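Probable transcriptional regulator (Rhodococcus jostii, PDB 3ON2) is probably a TetR-family transcriptional regulator that binds DNA through an N-terminal helix-turn-helix domain, although its biological role is unknown. Local coordinates at residues A[28-40]-A[51-63]. Numbering follows the deposited sequence.
Sequences DGVDGLSLRQLAR and KHFRDRQALLDAL. With SO4 (sulfate ion), chain E.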
# COMPACT_ATOMS: atom_id res chain seq x y z
N ASP A 28 -9.28 -8.56 13.66
CA ASP A 28 -9.13 -8.18 15.07
C ASP A 28 -8.18 -7.00 15.32
O ASP A 28 -8.10 -6.50 16.44
CB ASP A 28 -8.67 -9.39 15.91
CG ASP A 28 -9.66 -10.58 15.88
OD1 ASP A 28 -10.90 -10.37 15.79
OD2 ASP A 28 -9.19 -11.75 15.99
N GLY A 29 -7.45 -6.55 14.30
CA GLY A 29 -6.45 -5.50 14.50
C GLY A 29 -5.10 -6.02 14.96
O GLY A 29 -4.96 -7.18 15.35
N VAL A 30 -4.09 -5.15 14.93
CA VAL A 30 -2.70 -5.54 15.29
C VAL A 30 -2.56 -6.11 16.71
O VAL A 30 -1.74 -7.00 16.95
CB VAL A 30 -1.70 -4.37 15.03
CG1 VAL A 30 -1.98 -3.20 15.95
CG2 VAL A 30 -0.25 -4.84 15.17
N ASP A 31 -3.38 -5.64 17.65
CA ASP A 31 -3.34 -6.14 19.03
C ASP A 31 -3.95 -7.54 19.17
O ASP A 31 -3.71 -8.23 20.16
CB ASP A 31 -4.00 -5.15 20.01
CG ASP A 31 -3.31 -3.77 20.00
OD1 ASP A 31 -2.07 -3.70 19.89
OD2 ASP A 31 -4.02 -2.74 20.11
N GLY A 32 -4.72 -7.97 18.16
CA GLY A 32 -5.18 -9.36 18.09
C GLY A 32 -4.15 -10.32 17.50
O GLY A 32 -4.41 -11.53 17.36
N LEU A 33 -2.97 -9.80 17.14
CA LEU A 33 -1.92 -10.64 16.57
C LEU A 33 -1.03 -11.26 17.61
O LEU A 33 -0.39 -10.55 18.40
CB LEU A 33 -1.05 -9.86 15.58
CG LEU A 33 -1.57 -9.65 14.17
CD1 LEU A 33 -0.49 -8.97 13.37
CD2 LEU A 33 -1.93 -10.99 13.53
N SER A 34 -0.96 -12.58 17.59
CA SER A 34 -0.02 -13.29 18.44
C SER A 34 0.71 -14.36 17.64
O SER A 34 0.09 -15.23 17.03
CB SER A 34 -0.75 -13.92 19.64
OG SER A 34 0.12 -14.80 20.34
N LEU A 35 2.04 -14.30 17.65
CA LEU A 35 2.83 -15.30 16.94
C LEU A 35 2.59 -16.68 17.54
O LEU A 35 2.39 -17.67 16.82
CB LEU A 35 4.31 -14.95 16.97
CG LEU A 35 5.31 -15.88 16.27
CD1 LEU A 35 4.91 -16.22 14.83
CD2 LEU A 35 6.72 -15.24 16.30
N ARG A 36 2.55 -16.74 18.86
CA ARG A 36 2.30 -18.00 19.53
C ARG A 36 0.94 -18.57 19.16
O ARG A 36 0.83 -19.74 18.87
CB ARG A 36 2.43 -17.83 21.03
CG ARG A 36 3.86 -17.59 21.50
CD ARG A 36 3.83 -17.17 22.95
NE ARG A 36 3.44 -15.78 23.06
CZ ARG A 36 3.02 -15.19 24.17
NH1 ARG A 36 2.71 -13.89 24.15
NH2 ARG A 36 2.90 -15.90 25.28
N GLN A 37 -0.11 -17.75 19.14
CA GLN A 37 -1.41 -18.26 18.74
C GLN A 37 -1.44 -18.72 17.27
O GLN A 37 -2.02 -19.77 16.94
CB GLN A 37 -2.48 -17.20 18.94
CG GLN A 37 -2.96 -17.06 20.35
CD GLN A 37 -4.20 -16.21 20.43
OE1 GLN A 37 -4.17 -15.02 20.12
NE2 GLN A 37 -5.30 -16.82 20.82
N LEU A 38 -0.80 -17.94 16.40
CA LEU A 38 -0.87 -18.23 14.97
C LEU A 38 -0.17 -19.55 14.69
O LEU A 38 -0.65 -20.35 13.90
CB LEU A 38 -0.24 -17.11 14.15
CG LEU A 38 -1.03 -15.81 14.20
CD1 LEU A 38 -0.11 -14.65 13.83
CD2 LEU A 38 -2.27 -15.87 13.28
N ALA A 39 0.94 -19.77 15.38
CA ALA A 39 1.69 -21.01 15.25
C ALA A 39 0.86 -22.24 15.67
O ALA A 39 0.93 -23.28 15.02
CB ALA A 39 2.99 -20.94 16.04
N ARG A 40 0.08 -22.12 16.74
CA ARG A 40 -0.72 -23.26 17.22
C ARG A 40 -1.90 -23.47 16.27
O ARG A 40 -2.28 -24.60 15.99
CB ARG A 40 -1.25 -23.09 18.66
CG ARG A 40 -0.36 -22.33 19.67
CD ARG A 40 1.03 -22.95 19.96
NE ARG A 40 2.04 -21.87 20.04
CZ ARG A 40 3.31 -22.02 20.42
NH1 ARG A 40 3.80 -23.21 20.78
NH2 ARG A 40 4.11 -20.96 20.43
N LYS A 51 8.04 -21.69 14.88
CA LYS A 51 7.09 -20.63 14.54
C LYS A 51 7.63 -19.87 13.32
O LYS A 51 7.04 -18.88 12.90
CB LYS A 51 6.93 -19.62 15.69
CG LYS A 51 6.61 -20.19 17.08
CD LYS A 51 6.57 -19.08 18.15
CE LYS A 51 7.97 -18.67 18.69
NZ LYS A 51 9.06 -18.36 17.66
N HIS A 52 8.76 -20.36 12.78
CA HIS A 52 9.58 -19.70 11.75
C HIS A 52 10.19 -18.37 12.19
O HIS A 52 11.41 -18.22 12.24
CB HIS A 52 8.84 -19.50 10.42
CG HIS A 52 9.62 -18.68 9.45
ND1 HIS A 52 10.61 -19.21 8.66
CD2 HIS A 52 9.59 -17.35 9.18
CE1 HIS A 52 11.16 -18.25 7.94
NE2 HIS A 52 10.55 -17.12 8.22
N PHE A 53 9.33 -17.39 12.49
CA PHE A 53 9.77 -16.06 12.87
C PHE A 53 10.44 -16.07 14.23
O PHE A 53 10.01 -16.75 15.13
CB PHE A 53 8.57 -15.11 12.86
CG PHE A 53 8.00 -14.90 11.49
CD1 PHE A 53 8.61 -14.03 10.58
CD2 PHE A 53 6.86 -15.59 11.08
CE1 PHE A 53 8.09 -13.84 9.30
CE2 PHE A 53 6.33 -15.41 9.79
CZ PHE A 53 6.95 -14.52 8.92
N ARG A 54 11.50 -15.28 14.37
CA ARG A 54 12.29 -15.22 15.60
C ARG A 54 11.45 -14.66 16.76
O ARG A 54 11.59 -15.10 17.89
CB ARG A 54 13.50 -14.30 15.35
CG ARG A 54 14.41 -14.02 16.53
CD ARG A 54 15.67 -14.88 16.52
NE ARG A 54 16.38 -14.87 15.24
CZ ARG A 54 17.58 -14.32 15.03
NH1 ARG A 54 18.13 -14.39 13.83
NH2 ARG A 54 18.24 -13.70 16.02
N ASP A 55 10.60 -13.69 16.46
CA ASP A 55 9.74 -13.06 17.47
C ASP A 55 8.61 -12.32 16.77
O ASP A 55 8.55 -12.26 15.53
CB ASP A 55 10.54 -12.09 18.36
CG ASP A 55 11.38 -11.07 17.54
OD1 ASP A 55 10.97 -10.61 16.45
OD2 ASP A 55 12.49 -10.71 18.01
N ARG A 56 7.71 -11.75 17.56
CA ARG A 56 6.56 -11.03 17.05
C ARG A 56 6.99 -9.92 16.11
O ARG A 56 6.36 -9.71 15.07
CB ARG A 56 5.75 -10.41 18.21
CG ARG A 56 4.46 -9.70 17.74
CD ARG A 56 3.50 -9.47 18.93
NE ARG A 56 2.19 -9.07 18.44
CZ ARG A 56 1.72 -7.83 18.49
NH1 ARG A 56 0.52 -7.54 18.00
NH2 ARG A 56 2.43 -6.87 19.06
N GLN A 57 8.02 -9.16 16.50
CA GLN A 57 8.47 -8.06 15.65
C GLN A 57 8.91 -8.53 14.26
O GLN A 57 8.67 -7.84 13.29
CB GLN A 57 9.57 -7.22 16.32
CG GLN A 57 9.86 -5.91 15.59
CD GLN A 57 8.66 -4.98 15.61
OE1 GLN A 57 8.09 -4.75 16.66
NE2 GLN A 57 8.26 -4.46 14.45
N ALA A 58 9.53 -9.71 14.15
CA ALA A 58 9.93 -10.22 12.84
C ALA A 58 8.68 -10.51 11.99
O ALA A 58 8.65 -10.22 10.80
CB ALA A 58 10.80 -11.46 12.99
N LEU A 59 7.64 -11.05 12.61
CA LEU A 59 6.35 -11.23 11.93
C LEU A 59 5.74 -9.90 11.41
O LEU A 59 5.29 -9.80 10.24
CB LEU A 59 5.35 -11.94 12.85
CG LEU A 59 3.94 -12.07 12.27
CD1 LEU A 59 3.97 -13.00 11.06
CD2 LEU A 59 3.00 -12.62 13.35
N LEU A 60 5.73 -8.88 12.27
CA LEU A 60 5.12 -7.59 11.90
C LEU A 60 5.90 -6.91 10.78
O LEU A 60 5.29 -6.32 9.87
CB LEU A 60 4.98 -6.64 13.09
CG LEU A 60 4.21 -7.13 14.30
CD1 LEU A 60 4.33 -6.15 15.45
CD2 LEU A 60 2.72 -7.36 13.92
N ASP A 61 7.23 -6.99 10.87
CA ASP A 61 8.12 -6.44 9.84
C ASP A 61 7.85 -7.13 8.49
O ASP A 61 7.82 -6.47 7.46
CB ASP A 61 9.60 -6.63 10.23
CG ASP A 61 10.05 -5.72 11.40
OD1 ASP A 61 9.29 -4.81 11.85
OD2 ASP A 61 11.21 -5.90 11.86
N ALA A 62 7.67 -8.46 8.53
CA ALA A 62 7.36 -9.25 7.33
C ALA A 62 6.01 -8.87 6.71
O ALA A 62 5.92 -8.75 5.50
CB ALA A 62 7.41 -10.76 7.63
N LEU A 63 4.98 -8.69 7.54
CA LEU A 63 3.66 -8.23 7.08
C LEU A 63 3.72 -6.85 6.44
O LEU A 63 3.18 -6.62 5.35
CB LEU A 63 2.69 -8.17 8.26
CG LEU A 63 2.06 -9.49 8.68
CD1 LEU A 63 1.39 -9.36 10.06
CD2 LEU A 63 1.05 -9.92 7.62
S SO4 E . 3.51 -13.17 20.63
O1 SO4 E . 2.55 -12.66 21.61
O2 SO4 E . 3.39 -14.63 20.59
O3 SO4 E . 3.23 -12.58 19.31
O4 SO4 E . 4.88 -12.89 21.03
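With CG anti to the backbone N (chi1 -176°) and the chain extended as far as NE, Arg56 reaches from the first turn of its helix to the loop at Leu33. There NE gives a hydrogen bond to Leu33 O at 3.0 Å, bent to 135° at the hydrogen and arriving from above the carbonyl plane; NH1 adds a weak one to the same oxygen. Arginine suits this place because its long arm ends in several donors and its methylenes run beside a bound sulfate, CD 3.1 Å from SO4 O3. Leu35, likewise with CG anti to N (chi1 180°), sends CD2 to Asp55 C at 3.5 Å and to Phe53 CB, while its CG lies across the aliphatic chain of Lys51. Farther along helix 56-81, Leu33 CD1 slides past Leu60 CD2 at 3.6 Å and meets Leu63 CD1 tip to tip; branched leucines suit this spot because their methyls pack against one another, while Leu60 CD1 lies over one face of the Arg56 guanidinium, offset toward its rim. The sulfate, probably from the crystallisation liquor, sits at the start of helix 35-41: Leu35 N donates a hydrogen bond to SO4 O3 (2.7 Å), Arg36 N and NE both donate to SO4 O2, and Arg36 NH1 to SO4 O1. In a predicted helix-turn-helix this is consistent with a DNA-backbone phosphate site. Leu38, touching Leu59, also packs on Leu17 and Ala21 of helix 13-28, and Leu63 bridges Leu18 of that helix and Leu110 of helix 105-115.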